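Local atomic coordinates of DUF6844 domain-containing protein (Francisella tularensis subsp. tularensis, PDB entry 4QVR), a protein that is of unknown function but belongs to the DUF6844 family and probably carries an export signal. Residues I97-D100 and V101-N104. Sequence-based numbering, arbitrary orientation.
Sequences ILND and VMEN
Four consecutive i to i+4 backbone bonds tie Ile97-Asp100 to Val101-Asn104 within one continuous helix. Val101 N donates to Ile97 O at 3.0 Å, and Met102 N donates to Leu98 O at 2.8 Å. The next two, from Glu103 N to Asn99 O and from Asn104 N to Asp100 O, continue the series.

Two apolar pairs gather around Leu98. In the conformer of Val101 described here, one of two in the model, CG2 comes within 4.3 Å of the Leu98 CD2 methyl. One turn after Leu98, selenomethionine Met102 runs extended through chi2 (-180°) and then bends at chi3 (-61°). This bend brings its terminal CE back along the helix, 4.4 Å from Leu98 CB. Nearer the backbone, Met102 CG lies alongside the carbonyl oxygen Leu98 O, 3.2 Å away.

On the more exposed side, the CB methylene of Glu103 makes a van der Waals approach to the preceding turn, 3.3 Å from Asn99 O. Asp100 turns its carboxylate to Arg92, whose salt bridge to OD2 links the helix to the preceding loop.

Leu98 and Met102 both reach Phe257 and Ile122, on strands 251-261 and 117-126, and Ile97 adds Val259. The arrangement is that of an amphipathic alpha-helix, its apolar face laid against a three-stranded antiparallel sheet.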
ATOM      1  N   ILE A  97       6.718  18.170   5.993  1.00 39.52           N
ATOM      2  CA  ILE A  97       6.090  17.820   7.250  1.00 37.16           C
ATOM      3  C   ILE A  97       5.975  16.305   7.300  1.00 37.40           C
ATOM      4  O   ILE A  97       6.426  15.669   8.249  1.00 36.04           O
ATOM      5  CB  ILE A  97       4.709  18.432   7.374  1.00 38.71           C
ATOM      6  CG1 ILE A  97       4.799  19.961   7.464  1.00 40.96           C
ATOM      7  CG2 ILE A  97       4.013  17.924   8.629  1.00 38.52           C
ATOM      8  CD1 ILE A  97       3.469  20.658   7.233  1.00 43.80           C
ATOM      9  N   LEU A  98       5.418  15.708   6.244  1.00 38.23           N
ATOM     10  CA  LEU A  98       5.246  14.253   6.200  1.00 36.07           C
ATOM     11  C   LEU A  98       6.563  13.450   6.250  1.00 37.67           C
ATOM     12  O   LEU A  98       6.633  12.409   6.923  1.00 35.82           O
ATOM     13  CB  LEU A  98       4.429  13.863   4.987  1.00 37.99           C
ATOM     14  CG  LEU A  98       2.960  14.238   5.083  1.00 38.34           C
ATOM     15  CD1 LEU A  98       2.278  13.971   3.778  1.00 41.20           C
ATOM     16  CD2 LEU A  98       2.287  13.453   6.172  1.00 37.73           C
ATOM     17  N   ASN A  99       7.573  13.879   5.490  1.00 38.82           N
ATOM     18  CA  ASN A  99       8.872  13.233   5.552  1.00 39.40           C
ATOM     19  C   ASN A  99       9.439  13.293   6.964  1.00 40.12           C
ATOM     20  O   ASN A  99      10.016  12.320   7.429  1.00 40.39           O
ATOM     21  CB  ASN A  99       9.860  13.859   4.564  1.00 41.27           C
ATOM     22  CG  ASN A  99       9.589  13.427   3.128  1.00 45.58           C
ATOM     23  OD1 ASN A  99       9.559  14.252   2.225  1.00 46.76           O
ATOM     24  ND2 ASN A  99       9.349  12.115   2.920  1.00 45.67           N
ATOM     25  N   ASP A 100       9.304  14.431   7.643  1.00 42.11           N
ATOM     26  CA  ASP A 100       9.831  14.547   9.004  1.00 43.50           C
ATOM     27  C   ASP A 100       9.123  13.602   9.945  1.00 41.02           C
ATOM     28  O   ASP A 100       9.778  12.843  10.657  1.00 42.49           O
ATOM     29  CB  ASP A 100       9.739  15.963   9.547  1.00 46.77           C
ATOM     30  CG  ASP A 100      10.708  16.920   8.872  1.00 53.64           C
ATOM     31  OD1 ASP A 100      11.682  16.469   8.222  1.00 59.90           O
ATOM     32  OD2 ASP A 100      10.506  18.147   9.020  1.00 56.90           O
ATOM     33  N   VAL A 101       7.797  13.616   9.943  0.50 40.73           N
ATOM     34  CA  VAL A 101       7.062  12.746  10.845  0.50 42.35           C
ATOM     35  C   VAL A 101       7.260  11.261  10.501  0.50 41.98           C
ATOM     36  O   VAL A 101       7.296  10.430  11.393  0.50 40.64           O
ATOM     37  CB  VAL A 101       5.567  13.087  10.925  0.50 42.19           C
ATOM     38  CG1 VAL A 101       5.379  14.528  11.376  0.50 43.91           C
ATOM     39  CG2 VAL A 101       4.897  12.860   9.598  0.50 43.25           C
HETATM   40  N   MSE A 102       7.405  10.923   9.227  1.00 35.86           N
HETATM   41  CA  MSE A 102       7.626   9.513   8.892  1.00 38.47           C
HETATM   42  C   MSE A 102       9.021   9.080   9.275  1.00 38.55           C
HETATM   43  O   MSE A 102       9.163   8.004   9.812  1.00 37.60           O
HETATM   44  CB  MSE A 102       7.287   9.149   7.465  1.00 38.60           C
HETATM   45  CG  MSE A 102       5.797   9.354   7.244  1.00 38.89           C
HETATM   46 SE   MSE A 102       5.461   8.854   5.380  1.00 41.46          SE
HETATM   47  CE  MSE A 102       6.517  10.052   4.254  1.00 36.54           C
ATOM     48  N   GLU A 103      10.046   9.880   8.982  1.00 40.33           N
ATOM     49  CA  GLU A 103      11.438   9.547   9.365  1.00 46.59           C
ATOM     50  C   GLU A 103      11.551   9.341  10.896  1.00 45.79           C
ATOM     51  O   GLU A 103      12.166   8.406  11.356  1.00 45.73           O
ATOM     52  CB  GLU A 103      12.416  10.663   8.978  1.00 53.58           C
ATOM     53  CG  GLU A 103      12.581  10.965   7.491  1.00 68.20           C
ATOM     54  CD  GLU A 103      13.422   9.960   6.723  1.00 83.41           C
ATOM     55  OE1 GLU A 103      13.491   8.777   7.137  1.00 92.07           O
ATOM     56  OE2 GLU A 103      14.000  10.367   5.676  1.00 98.77           O
ATOM     57  N   ASN A 104      10.979  10.256  11.660  1.00 44.98           N
ATOM     58  CA  ASN A 104      10.922  10.138  13.096  1.00 46.00           C
ATOM     59  C   ASN A 104      10.214   8.887  13.568  1.00 47.04           C
ATOM     60  O   ASN A 104      10.642   8.227  14.532  1.00 46.17           O
ATOM     61  CB  ASN A 104      10.234  11.343  13.672  1.00 50.50           C
ATOM     62  CG  ASN A 104      11.138  12.556  13.709  1.00 61.33           C
ATOM     63  OD1 ASN A 104      12.370  12.444  13.598  1.00 63.36           O
ATOM     64  ND2 ASN A 104      10.542  13.723  13.916  1.00 65.19           N
TER